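Conserved hypothetical protein (PDB 1Y81) is of unknown function but belongs to the CoA-binding family of Rossmann-like proteins and binds coenzyme A. Local coordinates at residues Asp36-Phe42 / Ile125-Thr129. Residues are numbered along the deposited sequence; the frame is centred on the assembly and turned at random.
With SCN (thiocyanate ion), chain B.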
loop_
_atom_site.group_PDB
_atom_site.type_symbol
_atom_site.label_atom_id
_atom_site.label_comp_id
_atom_site.label_asym_id
_atom_site.label_seq_id
_atom_site.Cartn_x
_atom_site.Cartn_y
_atom_site.Cartn_z
ATOM N N ASP A 36 10.254 9.154 -0.461
ATOM C CA ASP A 36 10.879 8.825 -1.748
ATOM C C ASP A 36 9.923 9.026 -2.930
ATOM O O ASP A 36 10.282 9.687 -3.929
ATOM C CB ASP A 36 11.401 7.392 -1.763
ATOM C CG ASP A 36 12.074 7.043 -3.083
ATOM O OD1 ASP A 36 13.190 7.544 -3.319
ATOM O OD2 ASP A 36 11.478 6.303 -3.877
ATOM N N LEU A 37 8.715 8.456 -2.826
ATOM C CA LEU A 37 7.739 8.511 -3.925
ATOM C C LEU A 37 7.251 9.932 -4.202
ATOM O O LEU A 37 7.091 10.309 -5.373
ATOM C CB LEU A 37 6.572 7.565 -3.670
ATOM C CG LEU A 37 6.927 6.066 -3.673
ATOM C CD1 LEU A 37 5.681 5.231 -3.390
ATOM C CD2 LEU A 37 7.619 5.620 -4.983
ATOM N N LEU A 38 7.046 10.719 -3.135
ATOM C CA LEU A 38 6.700 12.149 -3.269
ATOM C C LEU A 38 7.797 12.945 -3.972
ATOM O O LEU A 38 7.505 13.812 -4.807
ATOM C CB LEU A 38 6.416 12.787 -1.897
ATOM C CG LEU A 38 5.169 12.343 -1.152
ATOM C CD1 LEU A 38 5.209 12.911 0.252
ATOM C CD2 LEU A 38 3.876 12.746 -1.903
ATOM N N SER A 39 9.055 12.639 -3.632
ATOM C CA SER A 39 10.227 13.294 -4.225
ATOM C C SER A 39 10.311 13.022 -5.726
ATOM O O SER A 39 10.886 13.820 -6.475
ATOM C CB SER A 39 11.523 12.840 -3.531
ATOM O OG SER A 39 11.973 11.583 -4.035
ATOM N N LYS A 40 9.728 11.901 -6.152
ATOM C CA LYS A 40 9.726 11.474 -7.547
ATOM C C LYS A 40 8.499 11.983 -8.322
ATOM O O LYS A 40 8.298 11.616 -9.494
ATOM C CB LYS A 40 9.797 9.938 -7.636
ATOM C CG LYS A 40 11.131 9.336 -7.209
ATOM C CD LYS A 40 11.007 7.836 -7.020
ATOM C CE LYS A 40 12.358 7.217 -6.731
ATOM N NZ LYS A 40 12.207 5.768 -6.430
ATOM N N GLY A 41 7.680 12.807 -7.664
ATOM C CA GLY A 41 6.475 13.379 -8.293
ATOM C C GLY A 41 5.210 12.526 -8.326
ATOM O O GLY A 41 4.233 12.894 -8.986
ATOM N N PHE A 42 5.211 11.385 -7.625
ATOM C CA PHE A 42 3.992 10.588 -7.459
ATOM C C PHE A 42 3.021 11.252 -6.481
ATOM O O PHE A 42 3.442 11.883 -5.522
ATOM C CB PHE A 42 4.314 9.189 -6.934
ATOM C CG PHE A 42 5.022 8.317 -7.918
ATOM C CD1 PHE A 42 4.303 7.605 -8.882
ATOM C CD2 PHE A 42 6.414 8.194 -7.883
ATOM C CE1 PHE A 42 4.960 6.777 -9.810
ATOM C CE2 PHE A 42 7.090 7.372 -8.804
ATOM C CZ PHE A 42 6.366 6.662 -9.772
ATOM N N ILE A 125 9.583 -1.288 -4.463
ATOM C CA ILE A 125 8.941 -0.115 -5.120
ATOM C C ILE A 125 9.884 1.077 -5.408
ATOM O O ILE A 125 9.758 1.718 -6.453
ATOM C CB ILE A 125 7.653 0.376 -4.339
ATOM C CG1 ILE A 125 6.793 1.334 -5.185
ATOM C CG2 ILE A 125 8.024 1.015 -3.014
ATOM C CD1 ILE A 125 6.179 0.707 -6.396
HETATM N N MSE A 126 10.809 1.401 -4.491
HETATM C CA MSE A 126 11.722 2.523 -4.743
HETATM C C MSE A 126 12.748 2.186 -5.844
HETATM O O MSE A 126 13.110 3.048 -6.630
HETATM C CB MSE A 126 12.417 3.022 -3.470
HETATM C CG MSE A 126 11.460 3.376 -2.334
HETATM SE SE MSE A 126 12.385 4.219 -0.827
HETATM C CE MSE A 126 13.015 2.680 0.251
ATOM N N VAL A 127 13.194 0.932 -5.880
ATOM C CA VAL A 127 14.023 0.448 -6.982
ATOM C C VAL A 127 13.254 0.533 -8.303
ATOM O O VAL A 127 13.745 1.119 -9.285
ATOM C CB VAL A 127 14.510 -1.003 -6.742
ATOM C CG1 VAL A 127 15.204 -1.571 -8.010
ATOM C CG2 VAL A 127 15.449 -1.053 -5.541
ATOM N N GLU A 128 12.044 -0.024 -8.320
ATOM C CA GLU A 128 11.279 -0.123 -9.568
ATOM C C GLU A 128 10.820 1.241 -10.110
ATOM O O GLU A 128 10.616 1.396 -11.313
ATOM C CB GLU A 128 10.114 -1.114 -9.432
ATOM C CG GLU A 128 10.534 -2.562 -9.005
ATOM C CD GLU A 128 11.518 -3.251 -9.972
ATOM O OE1 GLU A 128 11.396 -3.047 -11.198
ATOM O OE2 GLU A 128 12.411 -4.007 -9.498
ATOM N N THR A 129 10.691 2.225 -9.228
ATOM C CA THR A 129 10.333 3.581 -9.645
ATOM C C THR A 129 11.603 4.411 -9.831
ATOM O O THR A 129 11.544 5.633 -9.963
ATOM C CB THR A 129 9.378 4.288 -8.628
ATOM O OG1 THR A 129 10.001 4.349 -7.344
ATOM C CG2 THR A 129 8.036 3.554 -8.505
HETATM S S SCN B . 14.670 0.210 -1.898
HETATM C C SCN B . 12.927 0.007 -1.897
HETATM N N SCN B . 11.773 -0.144 -1.979
#
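D36 and M126 mark where the last turn of helix 29-39 lies beside the short helix 125-128, their CA atoms 7.0 Å apart. Helix 29-39 ends in a Schellman motif: G41, whose positive phi (83°) suits glycine, turns the chain, and F42 N and G41 N bond back to L37 O and L38 O. K40, just before the glycine, reaches across with an extended chain, long enough for NZ to meet three acceptors. NZ forms a salt bridge with D36 OD2 at 2.7 Å, on the syn lone pair, and donates to T129 OG1 at 2.8 Å and more weakly to the M126 carbonyl O. T129 suits its place by having a hydroxyl that both accepts and donates, here to I125 O, which T129 N reaches from the opposite face, and a methyl, CG2, that meets F42 CZ obliquely at 3.7 Å. In this Rossmann-type fold, strand 16-20, helix 29-39 and edge strand 43-47 form a beta-alpha-beta unit, which the contact ties to the last modelled residues. Selenomethionine M126, about 5 Å from the coenzyme A, sets SE 3.5 Å from D36 CB; the bend at chi3 (-86°) brings CE 3.4 Å from the thiocyanate C. Its backbone N binds that ion, also held by Q100. Beside the polar cluster, branched L37 puts CD2 3.6 Å from T129 OG1 and loosely near I125 CG1, and touches I17 of strand 16-20.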